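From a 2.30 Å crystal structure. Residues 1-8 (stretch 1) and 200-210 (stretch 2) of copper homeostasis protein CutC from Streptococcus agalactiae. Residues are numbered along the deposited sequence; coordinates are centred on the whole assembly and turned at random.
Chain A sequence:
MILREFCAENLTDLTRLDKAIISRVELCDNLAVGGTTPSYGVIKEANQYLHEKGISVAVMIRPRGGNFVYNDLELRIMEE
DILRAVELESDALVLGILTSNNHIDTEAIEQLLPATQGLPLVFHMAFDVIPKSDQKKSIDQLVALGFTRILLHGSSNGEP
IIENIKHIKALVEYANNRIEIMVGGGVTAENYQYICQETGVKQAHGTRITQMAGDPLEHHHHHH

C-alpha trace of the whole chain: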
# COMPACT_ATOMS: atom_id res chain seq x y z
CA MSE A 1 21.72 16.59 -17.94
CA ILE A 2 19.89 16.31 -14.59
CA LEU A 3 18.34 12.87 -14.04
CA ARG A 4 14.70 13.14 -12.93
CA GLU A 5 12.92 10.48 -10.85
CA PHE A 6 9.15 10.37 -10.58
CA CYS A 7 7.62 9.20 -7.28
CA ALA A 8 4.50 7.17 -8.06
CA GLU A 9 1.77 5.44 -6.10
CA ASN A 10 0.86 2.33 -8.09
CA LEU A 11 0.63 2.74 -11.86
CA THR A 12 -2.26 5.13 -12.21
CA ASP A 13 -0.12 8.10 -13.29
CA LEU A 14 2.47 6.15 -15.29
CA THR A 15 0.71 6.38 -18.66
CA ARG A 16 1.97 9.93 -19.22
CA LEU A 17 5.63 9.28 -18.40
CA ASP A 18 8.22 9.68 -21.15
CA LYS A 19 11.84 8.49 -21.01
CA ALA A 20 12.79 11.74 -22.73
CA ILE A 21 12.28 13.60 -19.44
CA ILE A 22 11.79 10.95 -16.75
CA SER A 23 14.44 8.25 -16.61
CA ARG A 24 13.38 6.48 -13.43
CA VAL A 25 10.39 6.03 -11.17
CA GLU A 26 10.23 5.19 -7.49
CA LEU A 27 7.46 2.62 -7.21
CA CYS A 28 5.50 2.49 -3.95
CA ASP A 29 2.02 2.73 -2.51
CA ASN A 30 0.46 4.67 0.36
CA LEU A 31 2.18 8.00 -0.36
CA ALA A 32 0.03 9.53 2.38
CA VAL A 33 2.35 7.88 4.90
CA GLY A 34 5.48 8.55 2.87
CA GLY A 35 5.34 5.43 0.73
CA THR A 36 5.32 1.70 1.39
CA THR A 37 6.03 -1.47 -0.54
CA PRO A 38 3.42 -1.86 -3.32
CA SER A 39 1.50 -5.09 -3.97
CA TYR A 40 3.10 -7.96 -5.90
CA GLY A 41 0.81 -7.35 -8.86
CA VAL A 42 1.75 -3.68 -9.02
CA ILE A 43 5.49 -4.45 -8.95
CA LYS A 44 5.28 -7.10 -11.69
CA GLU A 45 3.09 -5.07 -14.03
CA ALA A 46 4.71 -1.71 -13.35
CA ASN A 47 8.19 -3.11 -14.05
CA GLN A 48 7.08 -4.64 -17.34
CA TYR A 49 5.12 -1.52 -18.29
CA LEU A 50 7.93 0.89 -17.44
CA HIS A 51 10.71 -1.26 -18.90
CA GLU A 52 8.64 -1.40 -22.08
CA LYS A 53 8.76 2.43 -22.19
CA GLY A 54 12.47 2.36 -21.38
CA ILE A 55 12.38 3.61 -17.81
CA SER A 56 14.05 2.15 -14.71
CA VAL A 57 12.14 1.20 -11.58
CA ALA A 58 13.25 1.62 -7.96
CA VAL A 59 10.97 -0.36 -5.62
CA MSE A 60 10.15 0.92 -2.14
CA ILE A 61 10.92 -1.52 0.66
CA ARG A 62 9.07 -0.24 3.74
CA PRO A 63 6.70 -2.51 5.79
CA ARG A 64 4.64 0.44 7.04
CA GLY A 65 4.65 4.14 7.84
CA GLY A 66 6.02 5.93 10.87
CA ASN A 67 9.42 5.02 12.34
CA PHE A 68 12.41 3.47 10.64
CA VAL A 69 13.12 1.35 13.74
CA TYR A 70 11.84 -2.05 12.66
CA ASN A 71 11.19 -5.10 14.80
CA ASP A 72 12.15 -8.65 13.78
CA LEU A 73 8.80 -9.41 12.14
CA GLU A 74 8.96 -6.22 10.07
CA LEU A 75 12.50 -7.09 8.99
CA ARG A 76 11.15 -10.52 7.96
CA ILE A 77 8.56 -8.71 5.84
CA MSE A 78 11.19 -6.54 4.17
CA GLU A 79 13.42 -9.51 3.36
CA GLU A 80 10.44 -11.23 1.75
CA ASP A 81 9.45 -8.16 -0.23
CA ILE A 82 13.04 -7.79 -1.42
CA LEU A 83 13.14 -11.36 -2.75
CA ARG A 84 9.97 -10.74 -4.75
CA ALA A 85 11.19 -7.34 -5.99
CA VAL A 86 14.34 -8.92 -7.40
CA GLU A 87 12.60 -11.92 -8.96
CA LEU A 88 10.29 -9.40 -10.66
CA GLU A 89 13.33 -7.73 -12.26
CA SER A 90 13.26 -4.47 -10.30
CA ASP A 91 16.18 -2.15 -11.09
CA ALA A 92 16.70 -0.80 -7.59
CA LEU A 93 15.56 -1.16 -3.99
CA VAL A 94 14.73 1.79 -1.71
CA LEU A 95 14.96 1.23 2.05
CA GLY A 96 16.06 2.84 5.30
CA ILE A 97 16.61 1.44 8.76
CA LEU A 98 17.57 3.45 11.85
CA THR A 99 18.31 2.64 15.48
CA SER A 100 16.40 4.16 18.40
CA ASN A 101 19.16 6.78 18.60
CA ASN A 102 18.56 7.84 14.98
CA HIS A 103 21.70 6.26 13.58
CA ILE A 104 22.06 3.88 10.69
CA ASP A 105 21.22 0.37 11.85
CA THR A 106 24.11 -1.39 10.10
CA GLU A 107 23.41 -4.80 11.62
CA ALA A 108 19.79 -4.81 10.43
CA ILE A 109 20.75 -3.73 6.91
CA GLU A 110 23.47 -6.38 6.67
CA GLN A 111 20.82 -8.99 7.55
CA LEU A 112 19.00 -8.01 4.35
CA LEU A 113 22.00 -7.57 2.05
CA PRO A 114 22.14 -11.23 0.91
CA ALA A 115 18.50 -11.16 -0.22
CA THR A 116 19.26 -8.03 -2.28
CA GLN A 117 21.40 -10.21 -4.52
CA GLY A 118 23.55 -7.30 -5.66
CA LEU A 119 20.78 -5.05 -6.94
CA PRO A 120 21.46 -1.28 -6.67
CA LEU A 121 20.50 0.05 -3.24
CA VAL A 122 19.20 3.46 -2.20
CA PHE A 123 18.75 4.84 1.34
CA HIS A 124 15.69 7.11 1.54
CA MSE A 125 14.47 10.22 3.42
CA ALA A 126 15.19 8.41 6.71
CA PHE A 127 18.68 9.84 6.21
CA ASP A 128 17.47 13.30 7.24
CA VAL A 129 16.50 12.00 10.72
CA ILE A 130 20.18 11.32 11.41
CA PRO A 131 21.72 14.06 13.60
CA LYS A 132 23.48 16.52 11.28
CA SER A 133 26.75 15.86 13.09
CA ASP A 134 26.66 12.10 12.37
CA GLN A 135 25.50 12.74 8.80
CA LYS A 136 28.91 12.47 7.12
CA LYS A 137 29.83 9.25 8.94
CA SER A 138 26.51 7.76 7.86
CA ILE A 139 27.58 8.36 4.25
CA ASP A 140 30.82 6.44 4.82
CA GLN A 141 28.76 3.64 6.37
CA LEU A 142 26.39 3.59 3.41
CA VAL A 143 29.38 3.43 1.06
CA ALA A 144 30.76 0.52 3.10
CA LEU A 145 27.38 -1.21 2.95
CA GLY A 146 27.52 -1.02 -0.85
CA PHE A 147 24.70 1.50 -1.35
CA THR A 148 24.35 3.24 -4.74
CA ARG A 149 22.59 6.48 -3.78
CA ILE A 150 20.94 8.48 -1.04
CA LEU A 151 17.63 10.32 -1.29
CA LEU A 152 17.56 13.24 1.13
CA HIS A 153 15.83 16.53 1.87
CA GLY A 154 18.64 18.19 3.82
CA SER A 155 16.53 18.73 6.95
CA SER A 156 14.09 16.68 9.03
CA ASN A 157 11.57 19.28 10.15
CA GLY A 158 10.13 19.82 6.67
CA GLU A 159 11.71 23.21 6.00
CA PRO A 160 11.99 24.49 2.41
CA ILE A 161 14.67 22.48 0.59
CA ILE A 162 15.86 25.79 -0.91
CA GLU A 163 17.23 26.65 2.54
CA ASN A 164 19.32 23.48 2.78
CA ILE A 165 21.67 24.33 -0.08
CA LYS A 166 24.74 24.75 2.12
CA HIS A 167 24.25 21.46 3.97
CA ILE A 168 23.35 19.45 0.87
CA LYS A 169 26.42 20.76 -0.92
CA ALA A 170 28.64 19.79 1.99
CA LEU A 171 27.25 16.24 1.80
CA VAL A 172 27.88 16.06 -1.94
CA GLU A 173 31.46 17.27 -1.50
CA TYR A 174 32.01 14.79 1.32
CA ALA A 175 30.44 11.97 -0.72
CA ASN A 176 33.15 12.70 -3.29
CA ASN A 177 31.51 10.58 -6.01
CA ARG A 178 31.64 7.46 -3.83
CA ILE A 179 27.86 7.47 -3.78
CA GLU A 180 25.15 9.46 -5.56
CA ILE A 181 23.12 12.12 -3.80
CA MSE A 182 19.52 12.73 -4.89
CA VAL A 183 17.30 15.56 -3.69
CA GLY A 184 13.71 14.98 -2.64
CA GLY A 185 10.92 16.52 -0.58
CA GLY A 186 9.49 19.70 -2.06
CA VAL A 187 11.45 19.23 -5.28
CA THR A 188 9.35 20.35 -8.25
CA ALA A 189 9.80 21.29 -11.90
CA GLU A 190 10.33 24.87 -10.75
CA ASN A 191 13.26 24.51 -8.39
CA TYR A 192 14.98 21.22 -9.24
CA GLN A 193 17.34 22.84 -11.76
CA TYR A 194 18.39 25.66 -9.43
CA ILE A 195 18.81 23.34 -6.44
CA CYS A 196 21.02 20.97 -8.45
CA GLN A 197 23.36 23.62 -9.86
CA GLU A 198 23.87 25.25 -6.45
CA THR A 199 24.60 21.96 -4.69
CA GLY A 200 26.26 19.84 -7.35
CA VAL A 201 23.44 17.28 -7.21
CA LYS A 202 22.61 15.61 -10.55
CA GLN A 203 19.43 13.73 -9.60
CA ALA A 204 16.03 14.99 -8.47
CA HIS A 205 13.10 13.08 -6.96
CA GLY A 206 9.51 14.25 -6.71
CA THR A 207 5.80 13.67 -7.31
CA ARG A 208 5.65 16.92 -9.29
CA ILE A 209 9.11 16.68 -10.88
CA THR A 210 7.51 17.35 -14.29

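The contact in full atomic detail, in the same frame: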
# COMPACT_ATOMS: atom_id res chain seq x y z
N MSE A 1 21.25 15.60 -18.94
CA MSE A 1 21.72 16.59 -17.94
C MSE A 1 21.34 16.12 -16.53
O MSE A 1 21.98 15.21 -15.99
CB MSE A 1 21.10 17.96 -18.24
CG MSE A 1 22.03 19.12 -17.96
SE MSE A 1 22.55 19.18 -16.08
CE MSE A 1 21.83 20.95 -15.65
N ILE A 2 20.33 16.73 -15.92
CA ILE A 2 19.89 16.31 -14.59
C ILE A 2 18.94 15.12 -14.76
O ILE A 2 18.03 15.15 -15.58
CB ILE A 2 19.14 17.43 -13.83
CG1 ILE A 2 20.04 18.65 -13.68
CG2 ILE A 2 18.72 16.95 -12.44
CD1 ILE A 2 21.33 18.36 -12.94
N LEU A 3 19.17 14.07 -13.97
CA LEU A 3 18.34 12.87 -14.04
C LEU A 3 17.12 13.08 -13.14
O LEU A 3 17.27 13.37 -11.95
CB LEU A 3 19.17 11.67 -13.57
CG LEU A 3 18.69 10.24 -13.82
CD1 LEU A 3 19.90 9.30 -13.74
CD2 LEU A 3 17.63 9.84 -12.80
N ARG A 4 15.93 12.96 -13.70
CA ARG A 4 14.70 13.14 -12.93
C ARG A 4 13.99 11.83 -12.60
O ARG A 4 13.78 10.99 -13.47
CB ARG A 4 13.73 14.07 -13.66
CG ARG A 4 14.08 15.54 -13.51
CD ARG A 4 13.00 16.44 -14.10
NE ARG A 4 13.12 16.57 -15.55
CZ ARG A 4 12.33 17.34 -16.30
NH1 ARG A 4 12.51 17.40 -17.61
NH2 ARG A 4 11.35 18.04 -15.73
N GLU A 5 13.62 11.67 -11.33
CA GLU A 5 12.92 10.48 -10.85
C GLU A 5 11.51 10.82 -10.39
O GLU A 5 11.30 11.67 -9.52
CB GLU A 5 13.70 9.86 -9.69
CG GLU A 5 12.99 8.70 -8.99
CD GLU A 5 13.83 8.08 -7.88
OE1 GLU A 5 14.91 7.53 -8.20
OE2 GLU A 5 13.41 8.15 -6.70
N PHE A 6 10.53 10.14 -10.97
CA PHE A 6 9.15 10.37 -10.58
C PHE A 6 8.70 9.41 -9.48
O PHE A 6 8.89 8.20 -9.58
CB PHE A 6 8.25 10.23 -11.81
CG PHE A 6 6.80 10.31 -11.50
CD1 PHE A 6 5.97 9.20 -11.66
CD2 PHE A 6 6.24 11.50 -11.03
CE1 PHE A 6 4.61 9.27 -11.35
CE2 PHE A 6 4.88 11.58 -10.72
CZ PHE A 6 4.07 10.47 -10.89
N CYS A 7 8.11 9.97 -8.42
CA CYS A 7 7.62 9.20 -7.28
C CYS A 7 6.15 8.88 -7.54
O CYS A 7 5.30 9.77 -7.54
CB CYS A 7 7.77 10.04 -5.99
SG CYS A 7 7.25 9.20 -4.45
N ALA A 8 5.85 7.61 -7.76
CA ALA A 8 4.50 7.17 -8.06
C ALA A 8 3.85 6.32 -6.99
O ALA A 8 4.52 5.73 -6.15
CB ALA A 8 4.50 6.40 -9.39
N GLY A 200 25.44 20.81 -6.66
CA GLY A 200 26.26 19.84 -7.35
C GLY A 200 25.53 18.52 -7.51
O GLY A 200 26.10 17.54 -7.99
N VAL A 201 24.26 18.48 -7.09
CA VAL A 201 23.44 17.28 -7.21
C VAL A 201 23.01 17.11 -8.67
O VAL A 201 22.69 18.09 -9.33
CB VAL A 201 22.17 17.38 -6.31
CG1 VAL A 201 21.24 16.19 -6.57
CG2 VAL A 201 22.59 17.42 -4.84
N LYS A 202 23.01 15.87 -9.17
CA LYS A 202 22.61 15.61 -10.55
C LYS A 202 21.34 14.78 -10.69
O LYS A 202 20.98 14.38 -11.81
CB LYS A 202 23.74 14.90 -11.31
CG LYS A 202 25.04 15.68 -11.37
CD LYS A 202 25.94 15.31 -10.21
CE LYS A 202 26.94 14.22 -10.60
NZ LYS A 202 26.31 13.04 -11.27
N GLN A 203 20.66 14.51 -9.58
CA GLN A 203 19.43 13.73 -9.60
C GLN A 203 18.35 14.33 -8.70
O GLN A 203 18.61 14.69 -7.56
CB GLN A 203 19.72 12.29 -9.17
CG GLN A 203 20.84 11.64 -9.96
CD GLN A 203 20.88 10.14 -9.77
OE1 GLN A 203 19.90 9.45 -10.05
NE2 GLN A 203 22.02 9.63 -9.31
N ALA A 204 17.14 14.42 -9.22
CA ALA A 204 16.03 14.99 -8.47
C ALA A 204 14.84 14.03 -8.42
O ALA A 204 14.48 13.41 -9.42
CB ALA A 204 15.61 16.31 -9.10
N HIS A 205 14.24 13.95 -7.23
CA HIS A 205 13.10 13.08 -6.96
C HIS A 205 11.88 13.92 -6.58
O HIS A 205 12.01 14.91 -5.87
CB HIS A 205 13.47 12.16 -5.80
CG HIS A 205 12.33 11.37 -5.24
ND1 HIS A 205 12.12 10.05 -5.56
CD2 HIS A 205 11.39 11.68 -4.31
CE1 HIS A 205 11.11 9.58 -4.85
NE2 HIS A 205 10.65 10.55 -4.09
N GLY A 206 10.71 13.51 -7.05
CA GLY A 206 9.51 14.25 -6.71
C GLY A 206 8.23 13.77 -7.38
O GLY A 206 8.27 13.14 -8.45
N THR A 207 7.10 14.06 -6.75
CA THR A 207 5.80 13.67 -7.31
C THR A 207 5.41 14.67 -8.39
O THR A 207 4.64 14.35 -9.29
CB THR A 207 4.69 13.66 -6.25
OG1 THR A 207 4.73 14.87 -5.48
CG2 THR A 207 4.85 12.46 -5.33
N ARG A 208 5.94 15.89 -8.29
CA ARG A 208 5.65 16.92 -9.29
C ARG A 208 6.96 17.37 -9.95
O ARG A 208 7.17 18.57 -10.15
CB ARG A 208 4.98 18.13 -8.64
CG ARG A 208 3.90 17.79 -7.63
CD ARG A 208 2.98 18.98 -7.43
NE ARG A 208 2.21 18.87 -6.20
CZ ARG A 208 2.71 19.09 -4.99
NH1 ARG A 208 3.98 19.44 -4.85
NH2 ARG A 208 1.94 18.96 -3.91
N ILE A 209 7.81 16.41 -10.27
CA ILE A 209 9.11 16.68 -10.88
C ILE A 209 8.95 17.21 -12.31
O ILE A 209 9.84 17.89 -12.84
CB ILE A 209 9.99 15.40 -10.89
CG1 ILE A 209 11.46 15.76 -11.12
CG2 ILE A 209 9.50 14.41 -11.94
CD1 ILE A 209 12.09 16.50 -9.96
N THR A 210 7.81 16.91 -12.93
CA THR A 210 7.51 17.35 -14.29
C THR A 210 6.29 18.28 -14.36
O THR A 210 6.39 19.33 -15.02
CB THR A 210 7.27 16.15 -15.23
OG1 THR A 210 6.23 15.32 -14.69
CG2 THR A 210 8.54 15.34 -15.38

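Strand 3-8 lies parallel to strand 203-206, their axes 17° apart and 4.7 Å at closest approach; together the two stretches bury 768 Å². Ahead of the strand, Ile-2 (chi1 and chi2 both m) brings CG2 to 3.5 Å from Lys-202 O, while that same oxygen accepts the hydrogen bond from Leu-3 N (2.8 Å, 164°). Leu-3 O then receives Ala-204 N (2.9 Å, 162°), so the ladder alternates as parallel pairing requires, and Leu-3 CD2 packs 3.6 Å from Gln-203 OE1.

Arg-4 leaves by the opposite face, the one shared with Ala-204. Its chain runs past Ile-209, CD to CG1 3.4 Å, and ends with NH2 donating to Ile-209 O (3.3 Å, 152°), near the guanidinium plane; Thr-210 CG2 covers one guanidinium face.

Glu-5 continues the ladder, N to Ala-204 O at 2.7 Å and O from Gly-206 N at 3.1 Å. Its extended side chain places OE2 2.6 Å from His-205 ND1, which donates to it near the ring plane, giving both buried polar groups a partner.

The Phe-6 ring meets Thr-207 O edge-on, CE2 to O 3.1 Å, beside Ile-209 CG2. Cys-7 N closes the ladder on Gly-206 O (3.2 Å, 167°), and its compact side chain fits by His-205, CB to NE2 3.5 Å. Ala-8 points away, making no contact.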